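Local coordinates for protein PAN2-PAN3 deadenylation complex catalytic subunit pan2 (Neurospora crassa, PDB 4CZW) that probably acts as the catalytic subunit of a deadenylase complex that shortens the poly(A) tails of cytoplasmic mRNA, at residues P7-E12 and A382-P387. Residues are numbered along the deposited sequence; the frame is centred on the assembly and turned at random.
Sequences PEAPPE and AAWKMP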
ATOM      1  N   PRO A   7     -14.636 -19.118  22.088  1.00 42.96           N
ATOM      2  CA  PRO A   7     -15.372 -19.932  21.114  1.00 44.53           C
ATOM      3  C   PRO A   7     -15.878 -19.113  19.931  1.00 41.44           C
ATOM      4  O   PRO A   7     -16.164 -19.671  18.871  1.00 47.78           O
ATOM      5  CB  PRO A   7     -16.542 -20.485  21.934  1.00 43.61           C
ATOM      6  CG  PRO A   7     -16.721 -19.505  23.043  1.00 38.95           C
ATOM      7  CD  PRO A   7     -15.337 -19.039  23.381  1.00 35.73           C
ATOM      8  N   GLU A   8     -15.990 -17.804  20.120  1.00 48.28           N
ATOM      9  CA  GLU A   8     -16.406 -16.905  19.054  1.00 46.38           C
ATOM     10  C   GLU A   8     -15.456 -15.720  18.972  1.00 42.40           C
ATOM     11  O   GLU A   8     -14.724 -15.438  19.919  1.00 47.92           O
ATOM     12  CB  GLU A   8     -17.839 -16.422  19.277  1.00 48.22           C
ATOM     13  CG  GLU A   8     -18.892 -17.504  19.115  1.00 63.99           C
ATOM     14  CD  GLU A   8     -20.284 -17.014  19.460  1.00 83.19           C
ATOM     15  OE1 GLU A   8     -20.404 -16.116  20.320  1.00 72.68           O
ATOM     16  OE2 GLU A   8     -21.258 -17.530  18.874  1.00 80.41           O
ATOM     17  N   ALA A   9     -15.472 -15.031  17.836  1.00 40.89           N
ATOM     18  CA  ALA A   9     -14.613 -13.874  17.631  1.00 45.28           C
ATOM     19  C   ALA A   9     -14.993 -12.731  18.565  1.00 50.39           C
ATOM     20  O   ALA A   9     -16.116 -12.229  18.512  1.00 49.32           O
ATOM     21  CB  ALA A   9     -14.679 -13.416  16.183  1.00 36.49           C
ATOM     22  N   PRO A  10     -14.056 -12.321  19.433  1.00 50.64           N
ATOM     23  CA  PRO A  10     -14.254 -11.169  20.319  1.00 55.90           C
ATOM     24  C   PRO A  10     -14.428  -9.886  19.510  1.00 56.45           C
ATOM     25  O   PRO A  10     -14.064  -9.870  18.334  1.00 57.75           O
ATOM     26  CB  PRO A  10     -12.962 -11.134  21.148  1.00 55.53           C
ATOM     27  CG  PRO A  10     -12.389 -12.507  21.032  1.00 50.42           C
ATOM     28  CD  PRO A  10     -12.749 -12.960  19.654  1.00 47.89           C
ATOM     29  N   PRO A  11     -14.979  -8.826  20.126  1.00 63.97           N
ATOM     30  CA  PRO A  11     -15.171  -7.544  19.434  1.00 58.14           C
ATOM     31  C   PRO A  11     -13.884  -6.991  18.820  1.00 51.78           C
ATOM     32  O   PRO A  11     -13.948  -6.233  17.853  1.00 52.71           O
ATOM     33  CB  PRO A  11     -15.689  -6.616  20.544  1.00 48.26           C
ATOM     34  CG  PRO A  11     -15.397  -7.327  21.832  1.00 48.60           C
ATOM     35  CD  PRO A  11     -15.488  -8.778  21.505  1.00 59.05           C
ATOM     36  N   GLU A  12     -12.736  -7.376  19.371  1.00 42.83           N
ATOM     37  CA  GLU A  12     -11.448  -6.946  18.838  1.00 45.88           C
ATOM     38  C   GLU A  12     -11.175  -7.557  17.464  1.00 52.21           C
ATOM     39  O   GLU A  12     -10.373  -7.033  16.691  1.00 46.93           O
ATOM     40  CB  GLU A  12     -10.316  -7.313  19.803  1.00 40.34           C
ATOM     41  CG  GLU A  12     -10.352  -6.582  21.143  1.00 49.50           C
ATOM     42  CD  GLU A  12     -11.277  -7.234  22.157  1.00 54.56           C
ATOM     43  OE1 GLU A  12     -12.131  -8.053  21.757  1.00 57.59           O
ATOM     44  OE2 GLU A  12     -11.145  -6.928  23.361  1.00 65.56           O
ATOM     45  N   ALA A 382     -10.103 -23.326  15.527  1.00 40.31           N
ATOM     46  CA  ALA A 382     -10.761 -24.096  14.474  1.00 39.76           C
ATOM     47  C   ALA A 382     -12.191 -23.630  14.214  1.00 47.14           C
ATOM     48  O   ALA A 382     -12.790 -23.976  13.197  1.00 50.75           O
ATOM     49  CB  ALA A 382     -10.753 -25.577  14.827  1.00 42.24           C
ATOM     50  N   ALA A 383     -12.731 -22.842  15.138  1.00 48.35           N
ATOM     51  CA  ALA A 383     -14.117 -22.400  15.052  1.00 38.13           C
ATOM     52  C   ALA A 383     -14.276 -21.129  14.223  1.00 46.00           C
ATOM     53  O   ALA A 383     -15.271 -20.970  13.515  1.00 45.50           O
ATOM     54  CB  ALA A 383     -14.685 -22.189  16.442  1.00 44.56           C
ATOM     55  N   TRP A 384     -13.300 -20.228  14.301  1.00 41.94           N
ATOM     56  CA  TRP A 384     -13.439 -18.929  13.648  1.00 39.84           C
ATOM     57  C   TRP A 384     -12.126 -18.285  13.192  1.00 39.54           C
ATOM     58  O   TRP A 384     -12.135 -17.427  12.307  1.00 45.81           O
ATOM     59  CB  TRP A 384     -14.178 -17.963  14.580  1.00 43.09           C
ATOM     60  CG  TRP A 384     -13.492 -17.723  15.894  1.00 37.50           C
ATOM     61  CD1 TRP A 384     -13.637 -18.448  17.041  1.00 39.03           C
ATOM     62  CD2 TRP A 384     -12.560 -16.678  16.196  1.00 37.74           C
ATOM     63  NE1 TRP A 384     -12.849 -17.923  18.038  1.00 40.08           N
ATOM     64  CE2 TRP A 384     -12.178 -16.835  17.544  1.00 40.14           C
ATOM     65  CE3 TRP A 384     -12.009 -15.627  15.457  1.00 32.66           C
ATOM     66  CZ2 TRP A 384     -11.271 -15.980  18.166  1.00 40.67           C
ATOM     67  CZ3 TRP A 384     -11.110 -14.780  16.077  1.00 36.54           C
ATOM     68  CH2 TRP A 384     -10.750 -14.961  17.419  1.00 42.34           C
ATOM     69  N   LYS A 385     -11.001 -18.684  13.779  1.00 41.89           N
ATOM     70  CA  LYS A 385      -9.731 -18.039  13.450  1.00 35.88           C
ATOM     71  C   LYS A 385      -8.757 -18.966  12.727  1.00 44.91           C
ATOM     72  O   LYS A 385      -8.145 -19.839  13.342  1.00 41.89           O
ATOM     73  CB  LYS A 385      -9.069 -17.486  14.714  1.00 35.46           C
ATOM     74  CG  LYS A 385      -7.901 -16.558  14.426  1.00 32.02           C
ATOM     75  CD  LYS A 385      -7.151 -16.176  15.686  1.00 30.44           C
ATOM     76  CE  LYS A 385      -5.940 -15.322  15.358  1.00 33.86           C
ATOM     77  NZ  LYS A 385      -5.083 -15.104  16.553  1.00 43.07           N
HETATM   78  N   MSE A 386      -8.602 -18.752  11.423  1.00 43.22           N
HETATM   79  CA  MSE A 386      -7.712 -19.570  10.606  1.00 38.29           C
HETATM   80  C   MSE A 386      -6.840 -18.721   9.679  1.00 41.62           C
HETATM   81  O   MSE A 386      -7.317 -17.763   9.073  1.00 40.70           O
HETATM   82  CB  MSE A 386      -8.522 -20.576   9.785  1.00 43.26           C
HETATM   83  CG  MSE A 386      -8.967 -21.800  10.568  1.00 48.21           C
HETATM   84 SE   MSE A 386      -7.472 -22.990  10.960  1.00 57.45          SE
HETATM   85  CE  MSE A 386      -7.639 -23.090  12.897  1.00 40.03           C
ATOM     86  N   PRO A 387      -5.552 -19.080   9.566  1.00 39.18           N
ATOM     87  CA  PRO A 387      -4.602 -18.357   8.715  1.00 41.52           C
ATOM     88  C   PRO A 387      -4.825 -18.629   7.230  1.00 38.81           C
ATOM     89  O   PRO A 387      -5.157 -19.751   6.850  1.00 37.53           O
ATOM     90  CB  PRO A 387      -3.247 -18.902   9.169  1.00 40.37           C
ATOM     91  CG  PRO A 387      -3.550 -20.282   9.629  1.00 39.22           C
ATOM     92  CD  PRO A 387      -4.916 -20.217  10.256  1.00 42.28           C
TER
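Trp384 carries nearly all of this contact, which joins the N-terminal loop of the pseudo-ubiquitin-hydrolase domain to the start of strand 385-394. A classic beta bulge sets Trp384 and Lys385 opposite Asn381 where that strand begins. With chi1 at 60°, Trp384 CG is flanked by both its backbone N and C, and the indole points at the loop. The backbone of Glu8 and Ala9 runs over one face of the ring. Ala9 CA sits 3.6 Å from the centroid of the six-membered ring, only 6° off its normal, a CH-pi contact over the face. Ala9 CB touches Trp384 CE3 at 3.5 Å on that same face. Glu8 C lies over it too, near the rim. The opposite face meets CB of Lys385, so the indole is sandwiched between loop and strand. Pro10 CD closes obliquely on Trp384 CH2 at 3.6 Å. Pro7 O, also oblique to the ring, comes within 3.4 Å of Trp384 CD1. Tyr13 adds an edge-to-face ring contact, and Val332 of strand 321-334 touches both Ala9 and Trp384.

The side chains of Pro7 and Glu8, with Ala383, form the looser side, open to solvent. The side chains of Pro7 and Glu8 start away from residues 382-387. The carboxylate of Glu8 makes a weak, long ion pair with Lys335.

An alanine in place of Trp384 would probably loosen the loop, because the face under Ala9 and the indole N-H would both be lost. No hydrogen bond links the two segments. One hydrogen bond, from Trp384 NE1 to Arg6 O just before the loop segment, satisfies the indole N-H, so the contact itself rests on dispersion and CH-pi packing of backbone and small side chains on the indole.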